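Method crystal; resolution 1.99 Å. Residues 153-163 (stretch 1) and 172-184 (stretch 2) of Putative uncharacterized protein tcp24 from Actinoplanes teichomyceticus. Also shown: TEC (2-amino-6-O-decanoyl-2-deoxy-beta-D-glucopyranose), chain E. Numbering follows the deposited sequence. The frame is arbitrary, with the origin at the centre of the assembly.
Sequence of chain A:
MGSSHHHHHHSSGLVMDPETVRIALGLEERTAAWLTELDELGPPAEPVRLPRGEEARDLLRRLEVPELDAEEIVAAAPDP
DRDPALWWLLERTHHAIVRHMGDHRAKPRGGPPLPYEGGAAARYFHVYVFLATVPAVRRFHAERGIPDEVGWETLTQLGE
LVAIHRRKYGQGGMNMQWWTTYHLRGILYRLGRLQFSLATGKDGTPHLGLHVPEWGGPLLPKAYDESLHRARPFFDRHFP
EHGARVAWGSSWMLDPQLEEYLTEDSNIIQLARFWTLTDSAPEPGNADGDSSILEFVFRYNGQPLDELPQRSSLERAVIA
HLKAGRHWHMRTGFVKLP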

# COMPACT_ATOMS: atom_id res chain seq x y z
N GLU A 153 -3.37 3.72 -13.64
CA GLU A 153 -1.98 3.41 -13.26
C GLU A 153 -1.82 3.34 -11.74
O GLU A 153 -1.15 2.46 -11.21
CB GLU A 153 -1.03 4.47 -13.84
CG GLU A 153 0.45 4.14 -13.74
CD GLU A 153 1.32 5.28 -14.26
OE1 GLU A 153 0.90 5.94 -15.24
OE2 GLU A 153 2.41 5.53 -13.69
N THR A 154 -2.47 4.27 -11.04
CA THR A 154 -2.46 4.29 -9.58
C THR A 154 -3.07 3.02 -8.98
O THR A 154 -2.49 2.39 -8.09
CB THR A 154 -3.18 5.55 -9.07
OG1 THR A 154 -2.50 6.71 -9.57
CG2 THR A 154 -3.23 5.58 -7.53
N LEU A 155 -4.24 2.63 -9.48
CA LEU A 155 -4.97 1.51 -8.92
C LEU A 155 -4.34 0.14 -9.19
O LEU A 155 -4.67 -0.83 -8.50
CB LEU A 155 -6.45 1.54 -9.38
CG LEU A 155 -7.25 2.77 -8.93
CD1 LEU A 155 -8.66 2.76 -9.50
CD2 LEU A 155 -7.29 2.90 -7.40
N THR A 156 -3.45 0.06 -10.19
CA THR A 156 -2.75 -1.20 -10.53
C THR A 156 -1.85 -1.74 -9.43
O THR A 156 -1.45 -2.90 -9.50
CB THR A 156 -1.86 -1.09 -11.79
OG1 THR A 156 -0.80 -0.15 -11.56
CG2 THR A 156 -2.66 -0.71 -13.03
N GLN A 157 -1.52 -0.93 -8.42
CA GLN A 157 -0.75 -1.51 -7.31
C GLN A 157 -1.51 -2.65 -6.62
O GLN A 157 -0.90 -3.47 -5.94
CB GLN A 157 -0.22 -0.50 -6.27
CG GLN A 157 0.92 -1.13 -5.46
CD GLN A 157 1.67 -0.19 -4.53
OE1 GLN A 157 2.88 -0.40 -4.25
NE2 GLN A 157 0.99 0.80 -4.03
N LEU A 158 -2.83 -2.73 -6.81
CA LEU A 158 -3.57 -3.88 -6.28
C LEU A 158 -2.95 -5.19 -6.76
O LEU A 158 -2.71 -6.09 -5.96
CB LEU A 158 -5.06 -3.84 -6.66
CG LEU A 158 -5.86 -5.06 -6.21
CD1 LEU A 158 -5.92 -5.18 -4.68
CD2 LEU A 158 -7.26 -5.05 -6.81
N GLY A 159 -2.68 -5.27 -8.05
CA GLY A 159 -2.08 -6.49 -8.62
C GLY A 159 -0.73 -6.81 -8.01
O GLY A 159 -0.45 -7.96 -7.70
N GLU A 160 0.10 -5.79 -7.84
CA GLU A 160 1.42 -5.95 -7.23
C GLU A 160 1.29 -6.52 -5.82
O GLU A 160 2.02 -7.43 -5.44
CB GLU A 160 2.12 -4.57 -7.18
CG GLU A 160 3.45 -4.54 -6.42
CD GLU A 160 4.04 -3.14 -6.35
OE1 GLU A 160 4.12 -2.47 -7.40
OE2 GLU A 160 4.45 -2.70 -5.24
N LEU A 161 0.35 -5.99 -5.05
CA LEU A 161 0.19 -6.39 -3.65
C LEU A 161 -0.41 -7.79 -3.55
O LEU A 161 -0.05 -8.56 -2.65
CB LEU A 161 -0.67 -5.37 -2.90
CG LEU A 161 -0.08 -3.95 -2.79
CD1 LEU A 161 -1.17 -2.95 -2.41
CD2 LEU A 161 1.06 -3.89 -1.77
N VAL A 162 -1.30 -8.13 -4.48
CA VAL A 162 -1.79 -9.51 -4.58
C VAL A 162 -0.60 -10.47 -4.87
O VAL A 162 -0.42 -11.47 -4.17
CB VAL A 162 -2.90 -9.62 -5.64
CG1 VAL A 162 -3.32 -11.08 -5.83
CG2 VAL A 162 -4.10 -8.79 -5.21
N ALA A 163 0.20 -10.14 -5.89
CA ALA A 163 1.39 -10.95 -6.24
C ALA A 163 2.35 -11.10 -5.07
O ALA A 163 2.87 -12.20 -4.82
CB ALA A 163 2.11 -10.35 -7.44
N GLY A 172 -2.97 -17.42 -2.35
CA GLY A 172 -3.60 -16.16 -2.74
C GLY A 172 -4.10 -15.35 -1.56
O GLY A 172 -4.57 -15.89 -0.57
N GLY A 173 -4.00 -14.02 -1.69
CA GLY A 173 -4.44 -13.11 -0.63
C GLY A 173 -3.98 -11.69 -0.92
O GLY A 173 -3.36 -11.43 -1.96
N MET A 174 -4.29 -10.79 -0.01
CA MET A 174 -3.82 -9.40 -0.08
C MET A 174 -4.03 -8.82 1.31
O MET A 174 -5.16 -8.49 1.70
CB MET A 174 -4.59 -8.59 -1.16
CG MET A 174 -3.86 -7.36 -1.70
SD MET A 174 -3.64 -6.03 -0.48
CE MET A 174 -5.32 -5.47 -0.28
N ASN A 175 -2.94 -8.74 2.07
CA ASN A 175 -3.02 -8.27 3.44
C ASN A 175 -2.36 -6.90 3.69
O ASN A 175 -1.96 -6.60 4.81
CB ASN A 175 -2.47 -9.34 4.41
CG ASN A 175 -0.97 -9.52 4.28
OD1 ASN A 175 -0.40 -9.31 3.23
ND2 ASN A 175 -0.33 -9.91 5.37
N MET A 176 -2.28 -6.09 2.64
CA MET A 176 -1.79 -4.71 2.73
C MET A 176 -2.95 -3.70 2.60
O MET A 176 -2.79 -2.62 2.03
CB MET A 176 -0.73 -4.46 1.65
CG MET A 176 0.61 -5.15 1.89
SD MET A 176 1.43 -4.49 3.35
CE MET A 176 1.90 -2.87 2.76
N GLN A 177 -4.11 -4.06 3.16
CA GLN A 177 -5.30 -3.22 3.09
C GLN A 177 -5.15 -1.83 3.72
O GLN A 177 -5.86 -0.91 3.32
CB GLN A 177 -6.54 -3.92 3.66
CG GLN A 177 -6.49 -4.26 5.15
CD GLN A 177 -5.76 -5.55 5.45
OE1 GLN A 177 -5.14 -6.15 4.57
NE2 GLN A 177 -5.83 -6.00 6.69
N TRP A 178 -4.26 -1.68 4.70
CA TRP A 178 -4.02 -0.35 5.28
C TRP A 178 -3.48 0.57 4.21
O TRP A 178 -3.87 1.74 4.14
CB TRP A 178 -3.09 -0.41 6.49
CG TRP A 178 -1.63 -0.63 6.17
CD1 TRP A 178 -0.94 -1.84 6.11
CD2 TRP A 178 -0.63 0.40 5.82
NE1 TRP A 178 0.38 -1.63 5.78
CE2 TRP A 178 0.63 -0.31 5.59
CE3 TRP A 178 -0.66 1.79 5.69
CZ2 TRP A 178 1.80 0.36 5.24
CZ3 TRP A 178 0.53 2.46 5.35
CH2 TRP A 178 1.72 1.76 5.13
N TRP A 179 -2.61 0.04 3.36
CA TRP A 179 -1.96 0.82 2.30
C TRP A 179 -2.90 1.14 1.17
O TRP A 179 -2.89 2.26 0.66
CB TRP A 179 -0.69 0.13 1.82
CG TRP A 179 0.05 0.87 0.74
CD1 TRP A 179 0.41 0.39 -0.52
CD2 TRP A 179 0.57 2.24 0.80
NE1 TRP A 179 1.08 1.35 -1.23
CE2 TRP A 179 1.22 2.48 -0.50
CE3 TRP A 179 0.56 3.25 1.75
CZ2 TRP A 179 1.83 3.69 -0.81
CZ3 TRP A 179 1.18 4.48 1.43
CH2 TRP A 179 1.79 4.69 0.18
N THR A 180 -3.73 0.17 0.76
CA THR A 180 -4.70 0.45 -0.31
C THR A 180 -5.78 1.47 0.07
O THR A 180 -6.45 1.97 -0.82
CB THR A 180 -5.35 -0.83 -0.90
OG1 THR A 180 -5.87 -1.62 0.16
CG2 THR A 180 -4.33 -1.66 -1.70
N THR A 181 -5.92 1.81 1.36
CA THR A 181 -6.84 2.90 1.73
C THR A 181 -6.39 4.22 1.12
O THR A 181 -7.20 5.12 0.93
CB THR A 181 -7.03 3.12 3.26
OG1 THR A 181 -5.81 3.58 3.86
CG2 THR A 181 -7.54 1.87 3.98
N TYR A 182 -5.08 4.35 0.86
CA TYR A 182 -4.55 5.56 0.22
C TYR A 182 -5.05 5.65 -1.22
O TYR A 182 -5.57 6.69 -1.64
CB TYR A 182 -3.02 5.59 0.25
CG TYR A 182 -2.41 5.99 1.58
CD1 TYR A 182 -2.41 5.10 2.66
CD2 TYR A 182 -1.79 7.23 1.74
CE1 TYR A 182 -1.83 5.46 3.88
CE2 TYR A 182 -1.20 7.59 2.95
CZ TYR A 182 -1.23 6.70 4.01
OH TYR A 182 -0.65 7.05 5.21
N HIS A 183 -4.88 4.56 -1.98
CA HIS A 183 -5.33 4.55 -3.36
C HIS A 183 -6.82 4.77 -3.42
O HIS A 183 -7.30 5.56 -4.24
CB HIS A 183 -5.02 3.21 -4.05
CG HIS A 183 -3.61 2.71 -3.82
ND1 HIS A 183 -3.13 2.45 -2.59
CD2 HIS A 183 -2.60 2.37 -4.72
CE1 HIS A 183 -1.87 1.99 -2.69
NE2 HIS A 183 -1.55 1.93 -3.99
N LEU A 184 -7.55 4.08 -2.56
CA LEU A 184 -9.03 4.10 -2.57
C LEU A 184 -9.66 5.40 -2.06
O LEU A 184 -10.82 5.69 -2.35
CB LEU A 184 -9.59 2.90 -1.78
CG LEU A 184 -9.33 1.51 -2.40
CD1 LEU A 184 -9.79 0.39 -1.47
CD2 LEU A 184 -9.97 1.38 -3.76
CAV TEC E . 16.83 7.05 -2.91
CAU TEC E . 15.52 7.17 -3.66
CAT TEC E . 14.50 8.01 -2.92
CAS TEC E . 14.45 7.66 -1.46
CAR TEC E . 13.10 8.04 -0.91
CAQ TEC E . 12.36 6.78 -0.65
CAP TEC E . 11.01 6.99 -0.08
CAO TEC E . 10.26 5.71 -0.29
CAN TEC E . 9.22 5.52 0.74
CAM TEC E . 8.30 4.38 0.38
OAW TEC E . 8.38 3.82 -0.68
O6 TEC E . 7.50 4.01 1.40
C6 TEC E . 6.11 3.86 1.21
C5 TEC E . 5.64 2.40 1.40
O5 TEC E . 4.54 2.29 2.25
C1 TEC E . 4.63 0.88 2.57
O1 TEC E . 4.23 0.47 3.74
C2 TEC E . 3.91 0.13 1.48
N2 TEC E . 3.98 -1.29 1.79
C3 TEC E . 4.79 0.39 0.34
O3 TEC E . 3.97 0.01 -0.62
C4 TEC E . 5.16 1.83 0.12
O4 TEC E . 6.18 1.86 -0.68
O HOH W 1 -0.47 -8.19 0.19
O HOH W 2 -2.18 -13.57 -3.91

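How does the start of stretch 2 attach to the helix of stretch 1? It does so mainly through backbone and water. The extended loop at Gly-173 and Met-174 runs past the C-terminal part of stretch 1, and the CA atoms of Val-162 and Met-174 lie 4.9 Å apart. The O of Gly-173 comes within 3.6 Å of the CA of Val-162. One water lies 2.8 Å from the O of Val-162 and accepts from the N of Gly-173 (2.9 Å); another donates to the O of Leu-161 (2.9 Å) and accepts from the N of Asn-175 (3.2 Å). These two waters link the backbones at this end.

What does Met-174 contribute? Its long, flexible side chain, with chi1 t and the next two angles m, lies among three aliphatic residues. Its CG is 3.8 Å from CG2 of Val-162 and 4.2 Å from CD1 of Leu-158, while its SD is 3.9 Å from CB of Leu-161. The same sulfur accepts a weak hydrogen bond from the N of Met-176 (3.4 Å), which helps to tie the turn before the helix. Met-176 points its CA-to-CB bond toward stretch 1, and its CG meets CD2 of Leu-161 at 3.9 Å, although the end of the side chain leads away.

What do Trp-179 and Thr-180 add? Both meet Leu-161, which has the largest covered area of any residue in the contact, 92 Å², and whose branched end reaches several neighbours. CD1 of Trp-179 lies 4.2 Å from CD1 of Leu-161, which sits at the edge of the indole ring. Trp-179 also faces the ligand: O3 of the bound TEC lies over one face of its ring, 3.2 Å from NE1. CG2 of Thr-180 lies 3.5 Å from the same CD1 of Leu-161, and the compact methyl suits this close approach.

What closes the contact at its far end? His-183 is buried, its CA-to-CB bond points toward stretch 1, and 88 Å² of it is covered. Its chi1 of -46° places the imidazole so that the O of Thr-154 lies at the ring edge, 3.4 Å from CD2 of His-183. Its ND1 also makes a weak hydrogen bond to the O of Trp-179 (3.3 Å), within its own stretch. Beside it, CD2 of Leu-155 packs 4.1 Å from the CB of His-183. The helical segments of the two stretches run nearly antiparallel, at 172°, and the two stretches together bury 542 Å².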